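Local coordinates for single-strand binding protein (Thermus aquaticus, PDB 2FXQ) that probably binds single-stranded DNA and recruits partner proteins to it during DNA replication, recombination and repair, at residues I29-A35 with W52-L58. Numbering follows the deposited sequence.
Sequences ILDLNLA and WYHRVRL
An amphipathic β hairpin forms part of the wall of an OB-fold barrel, as strands 29-35 and 52-58 illustrate. On the leucine and Val56 face, Leu32 CB lies 4.2 Å from Val56 CB and Leu34 CD1 3.9 Å from Val56 CG2. Strand 5-14 (Leu10, Leu14) and helix 61-66 (Ala63, Trp66) pack onto this layer. Trp52 (chi1 p) brings CZ3 3.8 Å from Leu34 CB. His54 leaves this core, hydrogen-bonding Leu201 and Thr217 of the second OB domain.

The extended strands run antiparallel at 158°, axes 4.7 Å apart. Leu30-Leu58, Leu32-Val56 and Leu34-His54 are hydrogen-bonded pairs (two bonds each, backbone N to O 2.7-2.9 Å), alternating with non-hydrogen-bonded Asp31-Arg57, Asn33-Arg55 and Ala35-Tyr53.

On the other face, Ala35 CB touches Tyr53 CD2 at 3.7 Å. Polar Asp31 forms a two-pronged salt bridge with Arg57, NE to OD1 2.8 Å and NH2 to OD2 2.9 Å, and a long, purely electrostatic one with Arg55 (NE to OD2 3.9 Å). Arg55 bends at chi2 (p) and chi3 (106°), so NH1 donates to Asn33 OD1 at 2.6 Å.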
loop_
_atom_site.group_PDB
_atom_site.type_symbol
_atom_site.label_atom_id
_atom_site.label_comp_id
_atom_site.label_asym_id
_atom_site.label_seq_id
_atom_site.Cartn_x
_atom_site.Cartn_y
_atom_site.Cartn_z
ATOM N N ILE A 29 23.995 4.519 11.683
ATOM C CA ILE A 29 22.854 5.363 11.285
ATOM C C ILE A 29 23.110 5.693 9.824
ATOM O O ILE A 29 24.206 6.220 9.487
ATOM C CB ILE A 29 22.834 6.676 12.093
ATOM C CG1 ILE A 29 22.564 6.434 13.543
ATOM C CG2 ILE A 29 21.648 7.582 11.688
ATOM C CD1 ILE A 29 22.988 7.666 14.394
ATOM N N LEU A 30 22.118 5.409 8.971
ATOM C CA LEU A 30 22.195 5.808 7.564
ATOM C C LEU A 30 20.931 6.610 7.257
ATOM O O LEU A 30 19.844 6.066 7.258
ATOM C CB LEU A 30 22.288 4.591 6.648
ATOM C CG LEU A 30 22.641 4.935 5.160
ATOM C CD1 LEU A 30 24.093 5.514 5.080
ATOM C CD2 LEU A 30 22.541 3.690 4.299
ATOM N N ASP A 31 21.080 7.922 7.112
ATOM C CA ASP A 31 19.944 8.787 6.835
ATOM C C ASP A 31 19.831 9.016 5.346
ATOM O O ASP A 31 20.806 9.432 4.736
ATOM C CB ASP A 31 20.124 10.116 7.541
ATOM C CG ASP A 31 19.778 10.055 9.005
ATOM O OD1 ASP A 31 18.927 9.246 9.426
ATOM O OD2 ASP A 31 20.310 10.806 9.832
ATOM N N LEU A 32 18.660 8.742 4.753
ATOM C CA LEU A 32 18.439 8.974 3.322
ATOM C C LEU A 32 17.526 10.149 3.155
ATOM O O LEU A 32 16.523 10.251 3.887
ATOM C CB LEU A 32 17.681 7.789 2.726
ATOM C CG LEU A 32 18.169 6.355 2.986
ATOM C CD1 LEU A 32 17.430 5.381 2.175
ATOM C CD2 LEU A 32 19.642 6.180 2.740
ATOM N N ASN A 33 17.810 11.019 2.190
ATOM C CA ASN A 33 16.883 12.077 1.908
ATOM C C ASN A 33 16.216 11.723 0.570
ATOM O O ASN A 33 16.904 11.633 -0.473
ATOM C CB ASN A 33 17.573 13.454 1.893
ATOM C CG ASN A 33 18.008 13.881 3.291
ATOM O OD1 ASN A 33 17.160 14.123 4.150
ATOM N ND2 ASN A 33 19.311 13.967 3.526
ATOM N N LEU A 34 14.921 11.416 0.636
ATOM C CA LEU A 34 14.174 10.971 -0.585
ATOM C C LEU A 34 13.227 12.035 -1.104
ATOM O O LEU A 34 12.720 12.873 -0.331
ATOM C CB LEU A 34 13.348 9.693 -0.362
ATOM C CG LEU A 34 14.164 8.435 -0.049
ATOM C CD1 LEU A 34 13.158 7.321 0.134
ATOM C CD2 LEU A 34 15.188 8.049 -1.160
ATOM N N ALA A 35 13.026 12.024 -2.418
ATOM C CA ALA A 35 12.121 12.960 -3.085
ATOM C C ALA A 35 11.248 12.256 -4.089
ATOM O O ALA A 35 11.649 11.252 -4.698
ATOM C CB ALA A 35 12.881 14.074 -3.765
ATOM N N TRP A 52 7.494 16.088 -2.767
ATOM C CA TRP A 52 7.592 15.736 -1.388
ATOM C C TRP A 52 9.079 15.463 -1.189
ATOM O O TRP A 52 9.756 15.048 -2.144
ATOM C CB TRP A 52 6.705 14.505 -1.059
ATOM C CG TRP A 52 6.883 13.186 -1.795
ATOM C CD1 TRP A 52 6.058 12.666 -2.799
ATOM C CD2 TRP A 52 7.874 12.188 -1.535
ATOM N NE1 TRP A 52 6.519 11.415 -3.144
ATOM C CE2 TRP A 52 7.607 11.092 -2.391
ATOM C CE3 TRP A 52 8.983 12.108 -0.662
ATOM C CZ2 TRP A 52 8.390 9.913 -2.393
ATOM C CZ3 TRP A 52 9.772 10.918 -0.664
ATOM C CH2 TRP A 52 9.455 9.847 -1.547
ATOM N N TYR A 53 9.569 15.712 0.027
ATOM C CA TYR A 53 10.920 15.433 0.433
ATOM C C TYR A 53 10.756 14.839 1.801
ATOM O O TYR A 53 10.144 15.455 2.688
ATOM C CB TYR A 53 11.793 16.735 0.579
ATOM C CG TYR A 53 11.891 17.451 -0.729
ATOM C CD1 TYR A 53 10.924 18.407 -1.110
ATOM C CD2 TYR A 53 12.903 17.123 -1.638
ATOM C CE1 TYR A 53 10.991 19.047 -2.372
ATOM C CE2 TYR A 53 12.974 17.770 -2.919
ATOM C CZ TYR A 53 12.021 18.726 -3.262
ATOM O OH TYR A 53 12.115 19.332 -4.518
ATOM N N HIS A 54 11.341 13.672 2.024
ATOM C CA HIS A 54 11.232 13.084 3.344
ATOM C C HIS A 54 12.496 12.405 3.740
ATOM O O HIS A 54 13.144 11.759 2.896
ATOM C CB HIS A 54 10.126 12.030 3.373
ATOM C CG HIS A 54 8.777 12.592 3.064
ATOM N ND1 HIS A 54 8.249 13.649 3.774
ATOM C CD2 HIS A 54 7.845 12.233 2.155
ATOM C CE1 HIS A 54 7.044 13.922 3.314
ATOM N NE2 HIS A 54 6.794 13.112 2.298
ATOM N N ARG A 55 12.760 12.455 5.033
ATOM C CA ARG A 55 13.906 11.780 5.601
ATOM C C ARG A 55 13.557 10.353 5.966
ATOM O O ARG A 55 12.481 10.078 6.502
ATOM C CB ARG A 55 14.393 12.505 6.842
ATOM C CG ARG A 55 15.553 11.748 7.536
ATOM C CD ARG A 55 16.943 12.110 7.018
ATOM N NE ARG A 55 17.638 12.954 7.991
ATOM C CZ ARG A 55 18.231 14.105 7.714
ATOM N NH1 ARG A 55 18.235 14.592 6.483
ATOM N NH2 ARG A 55 18.833 14.783 8.683
ATOM N N VAL A 56 14.442 9.436 5.624
ATOM C CA VAL A 56 14.267 8.040 5.991
ATOM C C VAL A 56 15.522 7.641 6.769
ATOM O O VAL A 56 16.653 7.726 6.227
ATOM C CB VAL A 56 14.101 7.145 4.748
ATOM C CG1 VAL A 56 14.061 5.625 5.122
ATOM C CG2 VAL A 56 12.761 7.498 4.033
ATOM N N ARG A 57 15.313 7.113 7.963
ATOM C CA ARG A 57 16.457 6.673 8.763
ATOM C C ARG A 57 16.549 5.145 8.840
ATOM O O ARG A 57 15.566 4.488 9.246
ATOM C CB ARG A 57 16.283 7.205 10.182
ATOM C CG ARG A 57 17.385 6.727 11.143
ATOM C CD ARG A 57 17.447 7.611 12.385
ATOM N NE ARG A 57 18.153 8.856 12.036
ATOM C CZ ARG A 57 18.519 9.775 12.932
ATOM N NH1 ARG A 57 18.196 9.627 14.206
ATOM N NH2 ARG A 57 19.194 10.836 12.560
ATOM N N LEU A 58 17.732 4.610 8.483
ATOM C CA LEU A 58 18.089 3.224 8.795
ATOM C C LEU A 58 18.967 3.194 9.973
ATOM O O LEU A 58 19.950 3.994 10.085
ATOM C CB LEU A 58 18.860 2.579 7.611
ATOM C CG LEU A 58 18.087 2.317 6.295
ATOM C CD1 LEU A 58 17.331 3.533 5.751
ATOM C CD2 LEU A 58 19.071 1.792 5.228
#